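Long-range contact in Lys-gingipain W83 (Porphyromonas gingivalis, PDB 4ITC), which is a lysine-specific cysteine proteinase with adhesin domains haemolytic in vitro, this chain being the calcium-binding K1 adhesin domain: residues N109-E114 and K138-P143. Residues are numbered along the deposited sequence; the frame is centred on the assembly and turned at random.
Sequences NALLEE and KTVDLP
The chi1 of Leu-111 (-52°) sets CG opposite the carbonyl carbon and lays the side chain across Val-140 at about a right angle, between the facing sheets of the cleaved adhesin beta sandwich. Strand 109-115 lies at the edge of one sheet and strand 136-142 belongs to the other; their segments 112-114 and 138-142 run roughly antiparallel, at 144°, with axes 9.6 Å apart, so side chains rather than backbone hydrogen bonds join them. Leu-111 and Leu-112 both face Val-95 of the neighbouring strand in a classic beta bulge, which lets two consecutive leucines point at the opposing sheet. Val-140 receives one on each methyl: CG1 packs tightly on CB of Leu-111, at 3.5 Å, while CG2 touches CD2 of Leu-112 at 3.8 Å. The branches of Leu-111 then divide. CD1 meets CD2 of Leu-142 at 3.6 Å, whereas CD2 rests against the ring carbon CD of Pro-143, at 4.0 Å, closing the apolar row at the Pro-143 end, where ND2 of Asn-109 lies alongside CG of the proline.

Beyond Leu-112, whose CD2 also lies against CB of Lys-138 at 3.9 Å, the contact becomes polar. Lys-138 bends at chi2 (-67°) and is extended from there on, bringing its ammonium group to Glu-114, which extends to meet it. Phe-79 of the adjoining strand 75-83 packs against both Leu-112 and Lys-138. Tyr-93 OH adds a weak hydrogen bond to the same carboxylate oxygen that takes the lysine, an environment that would be expected to favour the charged form of Glu-114. In the resulting salt bridge, Lys-138 NZ donates to the syn lone pair of Glu-114 OE1 at 2.9 Å, with OE2 farther off at 3.5 Å from NZ.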
# COMPACT_ATOMS: atom_id res chain seq x y z
N ASN A 109 3.52 -14.33 6.27
CA ASN A 109 3.47 -13.78 7.61
C ASN A 109 2.84 -12.40 7.52
O ASN A 109 3.59 -11.45 7.19
CB ASN A 109 4.88 -13.70 8.19
CG ASN A 109 4.89 -13.20 9.62
OD1 ASN A 109 3.83 -12.96 10.20
ND2 ASN A 109 6.06 -12.95 10.16
N ALA A 110 1.53 -12.32 7.75
CA ALA A 110 0.81 -11.04 7.76
C ALA A 110 1.10 -10.36 9.06
O ALA A 110 0.64 -10.82 10.14
CB ALA A 110 -0.69 -11.16 7.59
N LEU A 111 1.82 -9.26 8.95
CA LEU A 111 2.19 -8.44 10.11
C LEU A 111 1.10 -7.49 10.52
O LEU A 111 1.02 -7.09 11.70
CB LEU A 111 3.47 -7.65 9.79
CG LEU A 111 4.69 -8.46 9.27
CD1 LEU A 111 5.84 -7.52 8.97
CD2 LEU A 111 5.12 -9.52 10.25
N LEU A 112 0.31 -7.06 9.55
CA LEU A 112 -0.77 -6.10 9.70
C LEU A 112 -1.82 -6.45 8.64
O LEU A 112 -1.47 -6.72 7.52
CB LEU A 112 -0.27 -4.66 9.52
CG LEU A 112 -1.30 -3.53 9.58
CD1 LEU A 112 -2.11 -3.57 10.84
CD2 LEU A 112 -0.60 -2.19 9.51
N GLU A 113 -3.08 -6.51 9.02
CA GLU A 113 -4.14 -6.76 8.06
C GLU A 113 -5.36 -6.01 8.53
O GLU A 113 -5.78 -6.16 9.71
CB GLU A 113 -4.43 -8.25 7.94
CG GLU A 113 -5.60 -8.55 7.01
CD GLU A 113 -5.74 -9.98 6.56
OE1 GLU A 113 -4.97 -10.87 7.02
OE2 GLU A 113 -6.65 -10.23 5.74
N GLU A 114 -5.97 -5.20 7.67
CA GLU A 114 -7.11 -4.40 8.07
C GLU A 114 -7.92 -3.92 6.90
O GLU A 114 -7.46 -3.94 5.75
CB GLU A 114 -6.67 -3.20 8.91
CG GLU A 114 -5.97 -2.11 8.16
CD GLU A 114 -5.56 -0.91 9.04
OE1 GLU A 114 -5.38 0.19 8.47
OE2 GLU A 114 -5.45 -1.09 10.28
N LYS A 138 0.83 4.01 9.92
CA LYS A 138 0.90 2.66 10.49
C LYS A 138 2.36 2.36 10.82
O LYS A 138 3.28 2.82 10.15
CB LYS A 138 0.41 1.61 9.47
CG LYS A 138 -0.94 1.88 8.83
CD LYS A 138 -2.09 1.80 9.81
CE LYS A 138 -3.33 2.41 9.21
NZ LYS A 138 -4.45 2.29 10.18
N THR A 139 2.54 1.60 11.89
CA THR A 139 3.87 1.20 12.37
C THR A 139 3.84 -0.28 12.61
O THR A 139 2.93 -0.80 13.29
CB THR A 139 4.19 1.88 13.73
OG1 THR A 139 4.15 3.28 13.55
CG2 THR A 139 5.58 1.51 14.19
N VAL A 140 4.80 -0.96 11.98
CA VAL A 140 4.89 -2.43 11.96
C VAL A 140 6.29 -2.88 12.33
O VAL A 140 7.25 -2.40 11.78
CB VAL A 140 4.57 -2.95 10.53
CG1 VAL A 140 4.65 -4.45 10.49
CG2 VAL A 140 3.17 -2.46 10.10
N ASP A 141 6.43 -3.82 13.26
CA ASP A 141 7.74 -4.39 13.58
C ASP A 141 8.06 -5.47 12.56
O ASP A 141 7.22 -6.31 12.23
CB ASP A 141 7.72 -4.96 15.00
CG ASP A 141 7.66 -3.84 16.06
OD1 ASP A 141 8.46 -2.88 15.94
OD2 ASP A 141 6.80 -3.87 16.96
N LEU A 142 9.30 -5.45 12.06
CA LEU A 142 9.74 -6.41 11.07
C LEU A 142 10.62 -7.45 11.75
O LEU A 142 11.55 -7.09 12.45
CB LEU A 142 10.52 -5.73 9.97
CG LEU A 142 9.80 -4.62 9.20
CD1 LEU A 142 10.64 -4.03 8.10
CD2 LEU A 142 8.51 -5.17 8.61
N PRO A 143 10.29 -8.71 11.61
CA PRO A 143 11.13 -9.74 12.25
C PRO A 143 12.58 -9.75 11.77
O PRO A 143 12.93 -9.35 10.63
CB PRO A 143 10.45 -11.05 11.84
CG PRO A 143 9.06 -10.68 11.47
CD PRO A 143 9.09 -9.29 10.95